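DUF1214 domain-containing protein (PDB 6ANS) is of unknown function but belongs to the DUF1214 family and forms a two-chain assembly of subunits that combine four-stranded beta sheets with long helices. Local coordinates at residues H328-N333 against S349-D354; E79-F84 against L231-Q236; R63-R68 against A356-G361. All blocks are in the same frame, centred on the assembly; numbering follows the deposited sequence.

Contact 1 of 3, residues H328-N333 against S349-D354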
loop_
_atom_site.group_PDB
_atom_site.type_symbol
_atom_site.label_atom_id
_atom_site.label_comp_id
_atom_site.label_asym_id
_atom_site.label_seq_id
_atom_site.Cartn_x
_atom_site.Cartn_y
_atom_site.Cartn_z
ATOM N N HIS A 328 -13.470 -25.278 1.057
ATOM C CA HIS A 328 -14.702 -24.790 0.446
ATOM C C HIS A 328 -14.798 -25.125 -1.033
ATOM O O HIS A 328 -15.903 -25.329 -1.544
ATOM C CB HIS A 328 -14.793 -23.268 0.626
ATOM C CG HIS A 328 -15.824 -22.607 -0.247
ATOM N ND1 HIS A 328 -17.168 -22.583 0.060
ATOM C CD2 HIS A 328 -15.697 -21.943 -1.424
ATOM C CE1 HIS A 328 -17.823 -21.930 -0.885
ATOM N NE2 HIS A 328 -16.955 -21.536 -1.799
ATOM N N SER A 329 -13.675 -25.133 -1.750
ATOM C CA SER A 329 -13.707 -25.293 -3.193
ATOM C C SER A 329 -13.273 -26.664 -3.699
ATOM O O SER A 329 -13.612 -27.010 -4.834
ATOM C CB SER A 329 -12.835 -24.215 -3.847
ATOM O OG SER A 329 -11.484 -24.418 -3.495
ATOM N N ALA A 330 -12.552 -27.454 -2.903
ATOM C CA ALA A 330 -12.108 -28.773 -3.351
ATOM C C ALA A 330 -13.256 -29.771 -3.281
ATOM O O ALA A 330 -13.790 -30.025 -2.198
ATOM C CB ALA A 330 -10.938 -29.258 -2.501
ATOM N N ARG A 331 -13.598 -30.374 -4.420
ATOM C CA ARG A 331 -14.582 -31.454 -4.463
ATOM C C ARG A 331 -13.912 -32.771 -4.086
ATOM O O ARG A 331 -12.853 -33.095 -4.631
ATOM C CB ARG A 331 -15.206 -31.594 -5.860
ATOM C CG ARG A 331 -15.810 -30.332 -6.465
ATOM C CD ARG A 331 -17.083 -29.850 -5.796
ATOM N NE ARG A 331 -18.174 -30.827 -5.747
ATOM C CZ ARG A 331 -19.354 -30.566 -5.188
ATOM N NH1 ARG A 331 -19.559 -29.375 -4.654
ATOM N NH2 ARG A 331 -20.311 -31.482 -5.141
ATOM N N PRO A 332 -14.470 -33.539 -3.157
ATOM C CA PRO A 332 -13.868 -34.829 -2.814
ATOM C C PRO A 332 -14.147 -35.872 -3.888
ATOM O O PRO A 332 -15.059 -35.741 -4.707
ATOM C CB PRO A 332 -14.570 -35.203 -1.503
ATOM C CG PRO A 332 -15.941 -34.606 -1.656
ATOM C CD PRO A 332 -15.711 -33.291 -2.398
ATOM N N ASN A 333 -13.334 -36.924 -3.874
ATOM C CA ASN A 333 -13.621 -38.111 -4.659
ATOM C C ASN A 333 -14.730 -38.923 -3.987
ATOM O O ASN A 333 -15.130 -38.654 -2.853
ATOM C CB ASN A 333 -12.365 -38.965 -4.825
ATOM C CG ASN A 333 -11.210 -38.202 -5.468
ATOM O OD1 ASN A 333 -11.374 -37.526 -6.486
ATOM N ND2 ASN A 333 -10.041 -38.294 -4.857
ATOM N N SER A 349 -12.900 -32.108 -14.810
ATOM C CA SER A 349 -13.406 -31.293 -13.711
ATOM C C SER A 349 -12.643 -31.517 -12.402
ATOM O O SER A 349 -13.177 -31.273 -11.318
ATOM C CB SER A 349 -14.900 -31.544 -13.515
ATOM O OG SER A 349 -15.135 -32.900 -13.197
ATOM N N ALA A 350 -11.387 -31.953 -12.481
ATOM C CA ALA A 350 -10.596 -32.165 -11.273
ATOM C C ALA A 350 -10.260 -30.840 -10.592
ATOM O O ALA A 350 -10.248 -29.775 -11.216
ATOM C CB ALA A 350 -9.302 -32.913 -11.604
ATOM N N ASN A 351 -10.020 -30.917 -9.280
ATOM C CA ASN A 351 -9.461 -29.788 -8.549
ATOM C C ASN A 351 -8.101 -29.440 -9.140
ATOM O O ASN A 351 -7.275 -30.324 -9.379
ATOM C CB ASN A 351 -9.324 -30.124 -7.066
ATOM C CG ASN A 351 -10.637 -30.583 -6.451
ATOM O OD1 ASN A 351 -11.666 -29.941 -6.632
ATOM N ND2 ASN A 351 -10.601 -31.688 -5.711
ATOM N N TRP A 352 -7.873 -28.152 -9.386
ATOM C CA TRP A 352 -6.808 -27.732 -10.283
ATOM C C TRP A 352 -6.007 -26.571 -9.708
ATOM O O TRP A 352 -6.577 -25.609 -9.188
ATOM C CB TRP A 352 -7.415 -27.337 -11.635
ATOM C CG TRP A 352 -6.454 -26.822 -12.641
ATOM C CD1 TRP A 352 -5.247 -27.354 -12.973
ATOM C CD2 TRP A 352 -6.618 -25.654 -13.452
ATOM N NE1 TRP A 352 -4.653 -26.597 -13.951
ATOM C CE2 TRP A 352 -5.476 -25.548 -14.265
ATOM C CE3 TRP A 352 -7.634 -24.698 -13.584
ATOM C CZ2 TRP A 352 -5.308 -24.518 -15.192
ATOM C CZ3 TRP A 352 -7.467 -23.676 -14.504
ATOM C CH2 TRP A 352 -6.310 -23.591 -15.292
ATOM N N LEU A 353 -4.684 -26.660 -9.819
ATOM C CA LEU A 353 -3.783 -25.537 -9.590
ATOM C C LEU A 353 -3.094 -25.190 -10.911
ATOM O O LEU A 353 -2.388 -26.029 -11.484
ATOM C CB LEU A 353 -2.755 -25.864 -8.501
ATOM C CG LEU A 353 -3.323 -26.251 -7.136
ATOM C CD1 LEU A 353 -2.216 -26.573 -6.151
ATOM C CD2 LEU A 353 -4.270 -25.166 -6.571
ATOM N N ASP A 354 -3.303 -23.959 -11.387
ATOM C CA ASP A 354 -2.797 -23.500 -12.680
ATOM C C ASP A 354 -1.325 -23.102 -12.552
ATOM O O ASP A 354 -0.985 -22.254 -11.720
ATOM C CB ASP A 354 -3.633 -22.307 -13.152
ATOM C CG ASP A 354 -3.260 -21.819 -14.548
ATOM O OD1 ASP A 354 -2.205 -22.220 -15.094
ATOM O OD2 ASP A 354 -4.033 -21.004 -15.096
#
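With chi1 at -55°, Asn351 sets its CG beside its own backbone N and anti to the carbonyl carbon, and chi2 of -49° then turns the carboxamide so that both OD1 and ND2 face the backbone of Arg331. The motif is a side-chain amide pairing with one residue's N-H and C=O, on an outermost strand, 351-354, of a mixed beta sheet. Arg331 N donates to OD1 of Asn351 over 3.0 Å, while ND2 of Asn351 donates to Arg331 O over 2.9 Å, with an N-H...O angle of 165°. Two bonds of opposite direction fix the rotation of the amide, and they tie the loop between strands 324-326 and 338-343 to strand 351-354. Asn351 is buried and ND2 has a second acceptor, Thr339 O on the adjacent strand, so both amide hydrogens can be used. Ala330 packs its CB against the amide at 4.0 Å from Asn351 ND2, and its other neighbours include Trp304 and Val325. The Arg331 side chain bends at chi2 and chi3, and its guanidinium leads away from the strand; near the amide it leaves its first carbons, CB of Arg331 lying 4.0 Å from Asn351 OD1.

Contact 2 of 3, residues E79-F84 against L231-Q236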
loop_
_atom_site.group_PDB
_atom_site.type_symbol
_atom_site.label_atom_id
_atom_site.label_comp_id
_atom_site.label_asym_id
_atom_site.label_seq_id
_atom_site.Cartn_x
_atom_site.Cartn_y
_atom_site.Cartn_z
ATOM N N GLU A 79 6.259 0.100 5.344
ATOM C CA GLU A 79 5.096 0.228 6.214
ATOM C C GLU A 79 5.403 -0.334 7.589
ATOM O O GLU A 79 5.064 0.275 8.618
ATOM C CB GLU A 79 3.896 -0.486 5.585
ATOM C CG GLU A 79 3.363 0.218 4.304
ATOM C CD GLU A 79 2.181 -0.509 3.649
ATOM O OE1 GLU A 79 1.560 -1.376 4.292
ATOM O OE2 GLU A 79 1.876 -0.220 2.474
HETATM N N MSE A 80 6.058 -1.489 7.616
HETATM C CA MSE A 80 6.432 -2.149 8.842
HETATM C C MSE A 80 7.340 -1.302 9.718
HETATM O O MSE A 80 7.089 -1.156 10.901
HETATM C CB MSE A 80 7.124 -3.470 8.529
HETATM C CG MSE A 80 7.511 -4.247 9.777
HETATM SE SE MSE A 80 8.318 -5.962 9.279
HETATM C CE MSE A 80 6.759 -6.876 8.456
ATOM N N HIS A 81 8.388 -0.724 9.126
ATOM C CA HIS A 81 9.464 -0.150 9.918
ATOM C C HIS A 81 9.558 1.362 9.863
ATOM O O HIS A 81 10.278 1.933 10.677
ATOM C CB HIS A 81 10.811 -0.736 9.484
ATOM C CG HIS A 81 10.978 -2.167 9.873
ATOM N ND1 HIS A 81 11.023 -2.570 11.189
ATOM C CD2 HIS A 81 11.097 -3.291 9.127
ATOM C CE1 HIS A 81 11.194 -3.881 11.239
ATOM N NE2 HIS A 81 11.243 -4.342 10.002
ATOM N N VAL A 82 8.849 2.028 8.950
ATOM C CA VAL A 82 8.877 3.483 8.852
ATOM C C VAL A 82 7.501 4.093 9.116
ATOM O O VAL A 82 7.358 4.954 9.981
ATOM C CB VAL A 82 9.440 3.944 7.491
ATOM C CG1 VAL A 82 9.211 5.437 7.294
ATOM C CG2 VAL A 82 10.929 3.622 7.430
ATOM N N GLU A 83 6.466 3.624 8.409
ATOM C CA GLU A 83 5.179 4.313 8.470
ATOM C C GLU A 83 4.315 3.879 9.653
ATOM O O GLU A 83 3.629 4.718 10.246
ATOM C CB GLU A 83 4.399 4.113 7.160
ATOM C CG GLU A 83 5.104 4.679 5.936
ATOM C CD GLU A 83 5.303 6.191 6.013
ATOM O OE1 GLU A 83 4.632 6.849 6.839
ATOM O OE2 GLU A 83 6.120 6.723 5.233
ATOM N N PHE A 84 4.310 2.591 10.005
ATOM C CA PHE A 84 3.447 2.062 11.065
ATOM C C PHE A 84 4.262 1.439 12.194
ATOM O O PHE A 84 3.925 0.366 12.693
ATOM C CB PHE A 84 2.449 1.035 10.525
ATOM C CG PHE A 84 1.506 1.591 9.515
ATOM C CD1 PHE A 84 0.323 2.197 9.916
ATOM C CD2 PHE A 84 1.820 1.561 8.160
ATOM C CE1 PHE A 84 -0.551 2.744 8.976
ATOM C CE2 PHE A 84 0.961 2.121 7.208
ATOM C CZ PHE A 84 -0.233 2.712 7.619
ATOM N N LEU A 231 14.711 3.071 8.532
ATOM C CA LEU A 231 15.189 2.848 7.168
ATOM C C LEU A 231 16.110 1.633 7.095
ATOM O O LEU A 231 15.954 0.771 6.219
ATOM C CB LEU A 231 15.897 4.097 6.643
ATOM C CG LEU A 231 14.961 5.255 6.283
ATOM C CD1 LEU A 231 15.758 6.534 6.025
ATOM C CD2 LEU A 231 14.121 4.890 5.077
HETATM N N MSE A 232 17.079 1.541 8.006
HETATM C CA MSE A 232 18.020 0.427 7.968
HETATM C C MSE A 232 17.286 -0.891 8.235
HETATM O O MSE A 232 17.542 -1.890 7.559
HETATM C CB MSE A 232 19.174 0.638 8.963
HETATM C CG MSE A 232 20.132 1.777 8.545
HETATM SE SE MSE A 232 20.449 1.934 6.566
HETATM C CE MSE A 232 21.271 0.157 6.286
ATOM N N ARG A 233 16.346 -0.897 9.187
ATOM C CA ARG A 233 15.578 -2.122 9.412
ATOM C C ARG A 233 14.769 -2.493 8.173
ATOM O O ARG A 233 14.692 -3.674 7.805
ATOM C CB ARG A 233 14.662 -1.981 10.638
ATOM C CG ARG A 233 15.399 -2.198 11.993
ATOM C CD ARG A 233 14.413 -2.231 13.174
ATOM N NE ARG A 233 13.829 -0.910 13.404
ATOM C CZ ARG A 233 14.430 0.052 14.098
ATOM N NH1 ARG A 233 15.621 -0.175 14.644
ATOM N NH2 ARG A 233 13.840 1.232 14.256
ATOM N N ALA A 234 14.175 -1.499 7.508
ATOM C CA ALA A 234 13.422 -1.781 6.287
ATOM C C ALA A 234 14.320 -2.392 5.220
ATOM O O ALA A 234 13.981 -3.419 4.625
ATOM C CB ALA A 234 12.750 -0.505 5.769
ATOM N N ALA A 235 15.493 -1.789 4.990
ATOM C CA ALA A 235 16.416 -2.316 3.981
ATOM C C ALA A 235 16.883 -3.712 4.350
ATOM O O ALA A 235 16.959 -4.597 3.491
ATOM C CB ALA A 235 17.631 -1.383 3.805
ATOM N N GLN A 236 17.208 -3.925 5.628
ATOM C CA GLN A 236 17.683 -5.234 6.059
ATOM C C GLN A 236 16.573 -6.278 6.029
ATOM O O GLN A 236 16.857 -7.467 5.849
ATOM C CB GLN A 236 18.315 -5.125 7.451
ATOM C CG GLN A 236 19.751 -4.578 7.403
ATOM C CD GLN A 236 20.096 -3.719 8.601
ATOM O OE1 GLN A 236 19.421 -3.776 9.636
ATOM N NE2 GLN A 236 21.176 -2.934 8.482
HETATM O O HOH W 1 11.240 0.357 12.891
#
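Helices 79-83 and 231-236 run nearly antiparallel, their N-to-C directions 166° apart and their axes 8.2 Å apart at closest approach, with His81 and Ala234 nearest in register. Backbones this close are consistent with the small Ala234 at the interface, whose CB lies 4.2 Å from His81 CB. The His81 imidazole reaches across to the second helix and packs against Arg233: CB of Arg233 sits over one ring face, 3.8 Å from the ring centroid, a CH-pi contact. CG of selenomethionine Met80 lies over the opposite face, so the ring is held between aliphatic carbons from both helices. With chi3 at -69° the Arg233 chain bends beyond CG, which turns its guanidinium edge toward the imidazole; the two planes stand 61° apart, and His81 ND1 is near the guanidinium plane. A water, also in that plane, links the groups. It accepts from Arg233 NE at 2.9 Å and donates to His81 O at 2.9 Å, whereas its bond to His81 ND1, at the ring edge, is weak. That carbonyl belongs to the last turns of helix 60-83, where a wider pi-type turn carries Phe84 N to Glu79 O. The other ring nitrogen, His81 NE2, has a weak hydrogen bond to Glu144. Farther along, Val82 CG2 meets Leu231 CD2 at 4.2 Å in an apolar contact. Glu83, turned from this interface, forms a salt bridge with Arg72 of the second subunit. The whole is an antiparallel helix pair, its buried faces joined by a CH-pi contact and a water bridge, packing the C-terminal end of helix 60-83 against helix 224-251.

Contact 3 of 3, residues R63-R68 against A356-G361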
loop_
_atom_site.group_PDB
_atom_site.type_symbol
_atom_site.label_atom_id
_atom_site.label_comp_id
_atom_site.label_asym_id
_atom_site.label_seq_id
_atom_site.Cartn_x
_atom_site.Cartn_y
_atom_site.Cartn_z
ATOM N N ARG A 63 13.343 -15.252 -12.739
ATOM C CA ARG A 63 14.309 -14.184 -12.524
ATOM C C ARG A 63 13.603 -12.832 -12.511
ATOM O O ARG A 63 13.780 -12.035 -11.586
ATOM C CB ARG A 63 15.391 -14.271 -13.610
ATOM C CG ARG A 63 16.444 -13.174 -13.666
ATOM C CD ARG A 63 17.416 -13.129 -12.486
ATOM N NE ARG A 63 18.121 -14.376 -12.185
ATOM C CZ ARG A 63 19.292 -14.743 -12.703
ATOM N NH1 ARG A 63 19.906 -13.984 -13.598
ATOM N NH2 ARG A 63 19.850 -15.888 -12.332
ATOM N N ALA A 64 12.752 -12.575 -13.504
ATOM C CA ALA A 64 12.020 -11.313 -13.520
ATOM C C ALA A 64 11.146 -11.167 -12.281
ATOM O O ALA A 64 11.177 -10.134 -11.604
ATOM C CB ALA A 64 11.173 -11.210 -14.787
ATOM N N GLU A 65 10.396 -12.216 -11.933
ATOM C CA GLU A 65 9.546 -12.135 -10.751
ATOM C C GLU A 65 10.356 -11.900 -9.491
ATOM O O GLU A 65 9.884 -11.217 -8.576
ATOM C CB GLU A 65 8.697 -13.400 -10.617
ATOM C CG GLU A 65 7.575 -13.424 -11.616
ATOM C CD GLU A 65 6.597 -14.553 -11.408
ATOM O OE1 GLU A 65 6.930 -15.512 -10.692
ATOM O OE2 GLU A 65 5.489 -14.485 -11.984
ATOM N N GLY A 66 11.584 -12.420 -9.437
ATOM C CA GLY A 66 12.406 -12.218 -8.258
ATOM C C GLY A 66 12.715 -10.761 -7.985
ATOM O O GLY A 66 12.667 -10.312 -6.838
ATOM N N PHE A 67 13.048 -9.995 -9.030
ATOM C CA PHE A 67 13.315 -8.580 -8.799
ATOM C C PHE A 67 12.035 -7.808 -8.480
ATOM O O PHE A 67 12.074 -6.837 -7.713
ATOM C CB PHE A 67 14.059 -7.982 -9.995
ATOM C CG PHE A 67 15.479 -8.480 -10.125
ATOM C CD1 PHE A 67 16.438 -8.152 -9.173
ATOM C CD2 PHE A 67 15.844 -9.300 -11.181
ATOM C CE1 PHE A 67 17.752 -8.629 -9.279
ATOM C CE2 PHE A 67 17.145 -9.781 -11.295
ATOM C CZ PHE A 67 18.105 -9.439 -10.350
ATOM N N ARG A 68 10.899 -8.186 -9.064
ATOM C CA ARG A 68 9.656 -7.564 -8.618
ATOM C C ARG A 68 9.396 -7.888 -7.157
ATOM O O ARG A 68 8.978 -7.022 -6.375
ATOM C CB ARG A 68 8.475 -8.019 -9.458
ATOM C CG ARG A 68 7.129 -7.385 -8.959
ATOM C CD ARG A 68 5.968 -7.796 -9.830
ATOM N NE ARG A 68 5.754 -9.232 -9.747
ATOM C CZ ARG A 68 4.808 -9.890 -10.410
ATOM N NH1 ARG A 68 3.974 -9.246 -11.218
ATOM N NH2 ARG A 68 4.690 -11.198 -10.251
ATOM N N ALA A 356 0.331 -21.353 -14.582
ATOM C CA ALA A 356 0.365 -19.917 -14.875
ATOM C C ALA A 356 1.699 -19.490 -15.493
ATOM O O ALA A 356 2.306 -18.489 -15.104
ATOM C CB ALA A 356 0.066 -19.105 -13.607
ATOM N N GLY A 357 2.166 -20.280 -16.459
ATOM C CA GLY A 357 3.367 -19.952 -17.193
ATOM C C GLY A 357 4.668 -20.325 -16.519
ATOM O O GLY A 357 5.726 -20.108 -17.111
ATOM N N HIS A 358 4.634 -20.875 -15.307
ATOM C CA HIS A 358 5.851 -21.184 -14.562
ATOM C C HIS A 358 6.297 -22.616 -14.826
ATOM O O HIS A 358 5.481 -23.542 -14.783
ATOM C CB HIS A 358 5.641 -21.001 -13.061
ATOM C CG HIS A 358 5.459 -19.578 -12.655
ATOM N ND1 HIS A 358 4.365 -18.836 -13.031
ATOM C CD2 HIS A 358 6.244 -18.755 -11.921
ATOM C CE1 HIS A 358 4.479 -17.613 -12.543
ATOM N NE2 HIS A 358 5.610 -17.539 -11.864
ATOM N N ARG A 359 7.593 -22.793 -15.097
ATOM C CA ARG A 359 8.140 -24.138 -15.195
ATOM C C ARG A 359 8.462 -24.711 -13.823
ATOM O O ARG A 359 8.455 -25.937 -13.661
ATOM C CB ARG A 359 9.390 -24.153 -16.085
ATOM N N THR A 360 8.661 -23.855 -12.819
ATOM C CA THR A 360 9.049 -24.316 -11.495
ATOM C C THR A 360 8.514 -23.350 -10.445
ATOM O O THR A 360 8.228 -22.187 -10.730
ATOM C CB THR A 360 10.574 -24.451 -11.368
ATOM O OG1 THR A 360 10.891 -24.939 -10.064
ATOM C CG2 THR A 360 11.255 -23.098 -11.552
ATOM N N GLY A 361 8.380 -23.845 -9.222
ATOM C CA GLY A 361 7.936 -22.990 -8.137
ATOM C C GLY A 361 7.946 -23.735 -6.825
ATOM O O GLY A 361 8.588 -24.783 -6.696
#
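A single pair of side chains bridges backbones whose nearest CA atoms, those of Glu65 and His358, are 10.5 Å apart: a buried histidine-carboxylate hydrogen bond is the whole direct contact. His358 NE2 donates to Glu65 OE1 over 2.7 Å with an N-H...O angle of 165°. That angle shows the N-H pointing almost straight at the oxygen, which also lies in the imidazole plane, although on the glutamate side NE2 meets the syn side of OE1 tilted from the carboxylate plane. The two flat groups are turned 45° against each other. Glu65 gets there by extending beyond CG (chi2 -172°), and His358 comes from the opposite direction. The second ring nitrogen is held too: ND1 of His358 donates to Ala356 O at 2.9 Å, from above that carbonyl's plane, and more weakly to Thr355 O. OE1 also accepts from Asn310 ND2, while OE2 has a long salt bridge to Arg68 NH2, one turn further along the helix. Leu222 of the second subunit packs against Glu65. Leu61 of helix 60-83 and Leu316 in a loop border His358, so the bond joins the N-terminal part of that long helix to the turn between strands 351-354 and 360-368.

From the N terminus, helix 60-83 supplies a first partner to two contacts. Near its start, residues 63-68 wait for 356-361, so contact 3 closes the longest loop, 287 residues. Near its end, residues 79-84 close contact 2 against 231-236 on helix 224-251, inside that loop. Contact 1, between 328-333 and 349-354, closes later over just 15 residues; it too nests within contact 3 but follows contact 2 in series. Contacts 1 and 2 lie on opposite sides of the chain's centre, centres about 40 Å apart. Contact 2 ties helix to helix, contact 1 fastens loop to edge strand, and contact 3 joins the helical layer to the C-terminal beta region.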